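Local coordinates for protein ORF59 (PDB 3HSL) that increases the processivity of the viral DNA polymerase as its accessory subunit in lytic replication, probably by keeping the enzyme on its template, at residues K234-V239 / V287-Q292; I24-E29 / P267-P272. All blocks are in the same frame, centred on the assembly; numbering follows the deposited sequence.

Contact 1 (K234-V239 / V287-Q292); sequences KGKKSV and VPTGCQ
The carbonyl oxygen of P288 is approached by two lysine ammonium groups, K236 NZ at 3.5 Å and K234 NZ at 3.9 Å. Both are too distant to count as hydrogen bonds, and they come from directions about 80° apart as seen from the oxygen; any attraction is probably that of positive charge for a backbone carbonyl. The lysines arrive by different routes. K234 has CG anti to its own carbonyl carbon (chi1 -50°) and is extended beyond it, and its methylene chain passes obliquely over V287, with CE 3.6 Å from V287 CG1. The side chains of K234 and P288 cross at about a right angle, with K234 NZ 4.0 Å from P288 CG. K236 starts with CG wedged between the backbone N and the carbonyl carbon and bends at chi2 (-65°); farther out, its CE lies 4.5 Å from T289 CG2. K234 thus combines aliphatic packing with its charge, whereas K236 contributes chiefly its ammonium end. D231 forms a long, weak ion pair with K234 NZ. The lysines belong to the loop linking strand 214-222 to strand 241-243, and they reach over to the end of strand 282-288 and the turn after it. The side chains of K236 and V287 both touch T271 of strand 270-276 and L172 of strand 169-172.

Contact 2 (I24-E29 / P267-P272); sequences IRRVNE and PGWFTP
V27 and W269 meet at about a right angle, with the valine methyl CG2 set over one face of the indole. The methyl lies 4.0 Å from the centroid of the six-membered ring and 25° off its normal, a CH-pi contact displaced toward the rim, where CE3 is the nearest ring atom. The same methyl touches a second aromatic ring in another way: it sits at the edge of F270, near the ring plane, 4.1 Å from CE2. V27 CG1, anti to the backbone N (chi1 -176°), also reaches F270 CE2. Farther round the indole, R26 crosses it at about a right angle, its CD 3.4 Å from W269 NE1, and its guanidinium plane is tilted by 29° from the ring. I24 meets the benzo end, its CA 4.1 Å from W269 CH2. P267 O lies in the indole plane at the ring edge. On the helix itself, E29 OE2 lies above the R25 guanidinium plane toward its rim, a salt bridge resting on charge and not on a directed N-H bond; E29 has a second partner in K32. V296 of strand 296-302 touches both I24 and F270. W269 and F270 belong to a classic beta bulge, and both project their side chains toward the helix. The arrangement is that of a helix packed on a beta-sheet through its apolar side, here in a herpesvirus polymerase accessory subunit, whose fold is related to that of sliding processivity factors such as PCNA.

In the fold
Contacts 1 and 2 have centres 13 Å apart and are joined through neighbouring antiparallel strands, 282-288 and 270-276. Two probable backbone hydrogen bonds tie them, V287 N to T271 O at 2.6 Å and T289 N to W269 O at 2.7 Å, so the residues of contact 1 on 287-289 are bonded directly to the segment that carries W269 and F270. The methyls T289 CG2 and T271 CG2 also pack together, 3.5 Å apart. Contact 1 is a charged surface patch about 18 Å from the chain's centre, whereas contact 2 is buried, about 11 Å from it. The strand pair thus connects the lysine-bearing loop with helix 18-35, and the segments of the two contacts alternate along the chain.

Contact 1 (K234-V239 / V287-Q292)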
loop_
_atom_site.group_PDB
_atom_site.type_symbol
_atom_site.label_atom_id
_atom_site.label_comp_id
_atom_site.label_asym_id
_atom_site.label_seq_id
_atom_site.Cartn_x
_atom_site.Cartn_y
_atom_site.Cartn_z
ATOM N N LYS A 234 29.218 -17.348 20.331
ATOM C CA LYS A 234 28.834 -15.924 20.418
ATOM C C LYS A 234 29.500 -15.159 21.573
ATOM O O LYS A 234 28.897 -15.016 22.634
ATOM C CB LYS A 234 27.332 -15.820 20.641
ATOM C CG LYS A 234 26.446 -16.611 19.716
ATOM C CD LYS A 234 25.042 -16.456 20.246
ATOM C CE LYS A 234 24.049 -17.331 19.543
ATOM N NZ LYS A 234 22.707 -17.139 20.156
ATOM N N GLY A 235 30.727 -14.667 21.396
ATOM C CA GLY A 235 31.488 -14.839 20.169
ATOM C C GLY A 235 31.623 -13.682 19.195
ATOM O O GLY A 235 32.637 -12.969 19.230
ATOM N N LYS A 236 30.607 -13.498 18.334
ATOM C CA LYS A 236 30.642 -12.464 17.268
ATOM C C LYS A 236 30.908 -10.989 17.661
ATOM O O LYS A 236 30.159 -10.064 17.314
ATOM C CB LYS A 236 29.513 -12.625 16.206
ATOM C CG LYS A 236 28.060 -12.220 16.567
ATOM C CD LYS A 236 27.372 -13.041 17.654
ATOM C CE LYS A 236 25.941 -12.543 17.838
ATOM N NZ LYS A 236 25.205 -13.285 18.888
ATOM N N LYS A 237 31.997 -10.793 18.396
ATOM C CA LYS A 237 32.385 -9.467 18.832
ATOM C C LYS A 237 33.330 -8.891 17.774
ATOM O O LYS A 237 33.051 -7.828 17.217
ATOM C CB LYS A 237 32.926 -9.497 20.278
ATOM C CG LYS A 237 34.213 -10.286 20.534
ATOM C CD LYS A 237 34.331 -10.724 22.013
ATOM C CE LYS A 237 34.147 -9.613 23.072
ATOM N NZ LYS A 237 35.149 -8.515 23.068
ATOM N N SER A 238 34.432 -9.585 17.491
ATOM C CA SER A 238 35.402 -9.130 16.490
ATOM C C SER A 238 36.073 -10.290 15.749
ATOM O O SER A 238 37.003 -10.083 14.957
ATOM C CB SER A 238 36.478 -8.295 17.167
ATOM O OG SER A 238 35.891 -7.217 17.855
ATOM N N VAL A 239 35.598 -11.506 16.011
ATOM C CA VAL A 239 36.163 -12.709 15.395
ATOM C C VAL A 239 35.077 -13.594 14.769
ATOM O O VAL A 239 33.954 -13.672 15.267
ATOM C CB VAL A 239 37.123 -13.478 16.389
ATOM C CG1 VAL A 239 36.450 -13.760 17.735
ATOM C CG2 VAL A 239 37.700 -14.761 15.758
ATOM N N VAL A 287 20.583 -15.170 13.630
ATOM C CA VAL A 287 21.071 -15.639 14.912
ATOM C C VAL A 287 20.723 -14.511 15.861
ATOM O O VAL A 287 21.133 -13.378 15.621
ATOM C CB VAL A 287 22.593 -15.950 14.856
ATOM C CG1 VAL A 287 23.136 -16.313 16.207
ATOM C CG2 VAL A 287 22.855 -17.081 13.887
ATOM N N PRO A 288 19.963 -14.809 16.935
ATOM C CA PRO A 288 19.548 -13.790 17.918
ATOM C C PRO A 288 20.710 -12.992 18.505
ATOM O O PRO A 288 21.687 -13.575 18.972
ATOM C CB PRO A 288 18.825 -14.596 19.010
ATOM C CG PRO A 288 19.127 -16.002 18.754
ATOM C CD PRO A 288 19.436 -16.136 17.279
ATOM N N THR A 289 20.595 -11.670 18.472
ATOM C CA THR A 289 21.620 -10.780 18.993
ATOM C C THR A 289 21.130 -10.202 20.314
ATOM O O THR A 289 21.902 -9.712 21.139
ATOM C CB THR A 289 21.907 -9.621 18.007
ATOM O OG1 THR A 289 20.732 -8.827 17.821
ATOM C CG2 THR A 289 22.333 -10.159 16.669
ATOM N N GLY A 290 19.820 -10.269 20.495
ATOM C CA GLY A 290 19.187 -9.743 21.680
ATOM C C GLY A 290 18.637 -10.800 22.597
ATOM O O GLY A 290 19.047 -11.965 22.556
ATOM N N CYS A 291 17.694 -10.360 23.423
ATOM C CA CYS A 291 17.068 -11.187 24.436
ATOM C C CYS A 291 15.529 -11.269 24.405
ATOM O O CYS A 291 14.911 -11.764 25.357
ATOM C CB CYS A 291 17.549 -10.677 25.791
ATOM S SG CYS A 291 16.782 -11.467 27.181
ATOM N N GLN A 292 14.890 -10.797 23.338
ATOM C CA GLN A 292 13.428 -10.890 23.313
ATOM C C GLN A 292 12.825 -11.568 22.089
ATOM O O GLN A 292 11.647 -11.356 21.763
ATOM C CB GLN A 292 12.727 -9.578 23.738
ATOM C CG GLN A 292 13.095 -8.285 23.002
ATOM C CD GLN A 292 12.437 -7.033 23.645
ATOM O OE1 GLN A 292 11.452 -7.124 24.396
ATOM N NE2 GLN A 292 12.992 -5.864 23.342
#

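Contact 2 (I24-E29 / P267-P272)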
loop_
_atom_site.group_PDB
_atom_site.type_symbol
_atom_site.label_atom_id
_atom_site.label_comp_id
_atom_site.label_asym_id
_atom_site.label_seq_id
_atom_site.Cartn_x
_atom_site.Cartn_y
_atom_site.Cartn_z
ATOM N N ILE A 24 7.301 -7.720 18.598
ATOM C CA ILE A 24 8.048 -8.336 17.503
ATOM C C ILE A 24 7.921 -7.596 16.173
ATOM O O ILE A 24 8.630 -7.918 15.218
ATOM C CB ILE A 24 7.555 -9.782 17.304
ATOM C CG1 ILE A 24 7.807 -10.598 18.564
ATOM C CG2 ILE A 24 8.251 -10.464 16.129
ATOM C CD1 ILE A 24 7.212 -11.987 18.477
ATOM N N ARG A 25 7.021 -6.613 16.128
ATOM C CA ARG A 25 6.729 -5.807 14.931
ATOM C C ARG A 25 7.950 -5.436 14.052
ATOM O O ARG A 25 7.900 -5.531 12.817
ATOM C CB ARG A 25 5.952 -4.551 15.333
ATOM C CG ARG A 25 5.382 -3.822 14.153
ATOM C CD ARG A 25 4.559 -2.594 14.501
ATOM N NE ARG A 25 4.034 -2.037 13.254
ATOM C CZ ARG A 25 4.721 -1.226 12.442
ATOM N NH1 ARG A 25 5.978 -0.862 12.735
ATOM N NH2 ARG A 25 4.154 -0.771 11.327
ATOM N N ARG A 26 9.030 -5.022 14.707
ATOM C CA ARG A 26 10.283 -4.619 14.077
ATOM C C ARG A 26 10.800 -5.703 13.128
ATOM O O ARG A 26 11.350 -5.406 12.075
ATOM C CB ARG A 26 11.280 -4.362 15.208
ATOM C CG ARG A 26 12.410 -3.379 14.982
ATOM C CD ARG A 26 12.910 -2.998 16.424
ATOM N NE ARG A 26 13.503 -1.665 16.534
ATOM C CZ ARG A 26 12.775 -0.577 16.779
ATOM N NH1 ARG A 26 11.459 -0.685 16.930
ATOM N NH2 ARG A 26 13.351 0.617 16.872
ATOM N N VAL A 27 10.624 -6.965 13.495
ATOM C CA VAL A 27 11.073 -8.047 12.635
ATOM C C VAL A 27 10.193 -8.093 11.383
ATOM O O VAL A 27 10.691 -8.283 10.264
ATOM C CB VAL A 27 11.026 -9.422 13.330
ATOM C CG1 VAL A 27 11.593 -10.485 12.405
ATOM C CG2 VAL A 27 11.821 -9.406 14.618
ATOM N N ASN A 28 8.889 -7.917 11.575
ATOM C CA ASN A 28 7.951 -7.947 10.476
ATOM C C ASN A 28 8.144 -6.797 9.486
ATOM O O ASN A 28 8.015 -6.998 8.286
ATOM C CB ASN A 28 6.527 -7.924 11.003
ATOM C CG ASN A 28 5.514 -8.118 9.910
ATOM O OD1 ASN A 28 5.546 -9.120 9.181
ATOM N ND2 ASN A 28 4.600 -7.163 9.785
ATOM N N GLU A 29 8.449 -5.598 9.978
ATOM C CA GLU A 29 8.675 -4.439 9.100
ATOM C C GLU A 29 9.923 -4.583 8.224
ATOM O O GLU A 29 10.018 -3.994 7.138
ATOM C CB GLU A 29 8.770 -3.139 9.907
ATOM C CG GLU A 29 7.465 -2.786 10.587
ATOM C CD GLU A 29 6.337 -2.539 9.579
ATOM O OE1 GLU A 29 6.510 -1.621 8.731
ATOM O OE2 GLU A 29 5.291 -3.262 9.649
ATOM N N PRO A 267 18.558 -5.294 12.804
ATOM C CA PRO A 267 19.181 -4.480 13.865
ATOM C C PRO A 267 18.478 -4.542 15.220
ATOM O O PRO A 267 17.322 -4.158 15.347
ATOM C CB PRO A 267 19.138 -3.061 13.285
ATOM C CG PRO A 267 19.249 -3.293 11.801
ATOM C CD PRO A 267 18.368 -4.508 11.571
ATOM N N GLY A 268 19.211 -5.032 16.214
ATOM C CA GLY A 268 18.717 -5.181 17.576
ATOM C C GLY A 268 18.002 -6.506 17.749
ATOM O O GLY A 268 17.371 -6.740 18.783
ATOM N N TRP A 269 18.102 -7.373 16.737
ATOM C CA TRP A 269 17.432 -8.673 16.757
ATOM C C TRP A 269 18.202 -9.875 16.213
ATOM O O TRP A 269 18.572 -10.770 16.969
ATOM C CB TRP A 269 16.094 -8.566 16.019
ATOM C CG TRP A 269 15.090 -7.773 16.764
ATOM C CD1 TRP A 269 15.015 -6.416 16.851
ATOM C CD2 TRP A 269 14.004 -8.288 17.534
ATOM N NE1 TRP A 269 13.949 -6.052 17.629
ATOM C CE2 TRP A 269 13.310 -7.184 18.061
ATOM C CE3 TRP A 269 13.552 -9.576 17.828
ATOM C CZ2 TRP A 269 12.187 -7.326 18.869
ATOM C CZ3 TRP A 269 12.451 -9.725 18.618
ATOM C CH2 TRP A 269 11.771 -8.606 19.136
ATOM N N PHE A 270 18.435 -9.895 14.905
ATOM C CA PHE A 270 19.130 -11.008 14.276
ATOM C C PHE A 270 20.336 -10.579 13.482
ATOM O O PHE A 270 20.424 -9.435 13.047
ATOM C CB PHE A 270 18.194 -11.786 13.327
ATOM C CG PHE A 270 17.003 -12.381 14.002
ATOM C CD1 PHE A 270 17.128 -13.522 14.780
ATOM C CD2 PHE A 270 15.745 -11.804 13.857
ATOM C CE1 PHE A 270 16.025 -14.076 15.406
ATOM C CE2 PHE A 270 14.625 -12.354 14.482
ATOM C CZ PHE A 270 14.769 -13.493 15.258
ATOM N N THR A 271 21.247 -11.534 13.314
ATOM C CA THR A 271 22.478 -11.385 12.549
ATOM C C THR A 271 22.631 -12.718 11.789
ATOM O O THR A 271 22.392 -13.782 12.364
ATOM C CB THR A 271 23.694 -11.070 13.450
ATOM O OG1 THR A 271 24.823 -10.737 12.640
ATOM C CG2 THR A 271 24.048 -12.240 14.378
ATOM N N PRO A 272 23.027 -12.664 10.503
ATOM C CA PRO A 272 23.152 -13.841 9.648
ATOM C C PRO A 272 24.134 -14.915 10.071
ATOM O O PRO A 272 25.229 -14.622 10.541
ATOM C CB PRO A 272 23.616 -13.255 8.303
ATOM C CG PRO A 272 23.223 -11.853 8.331
ATOM C CD PRO A 272 23.386 -11.442 9.764
#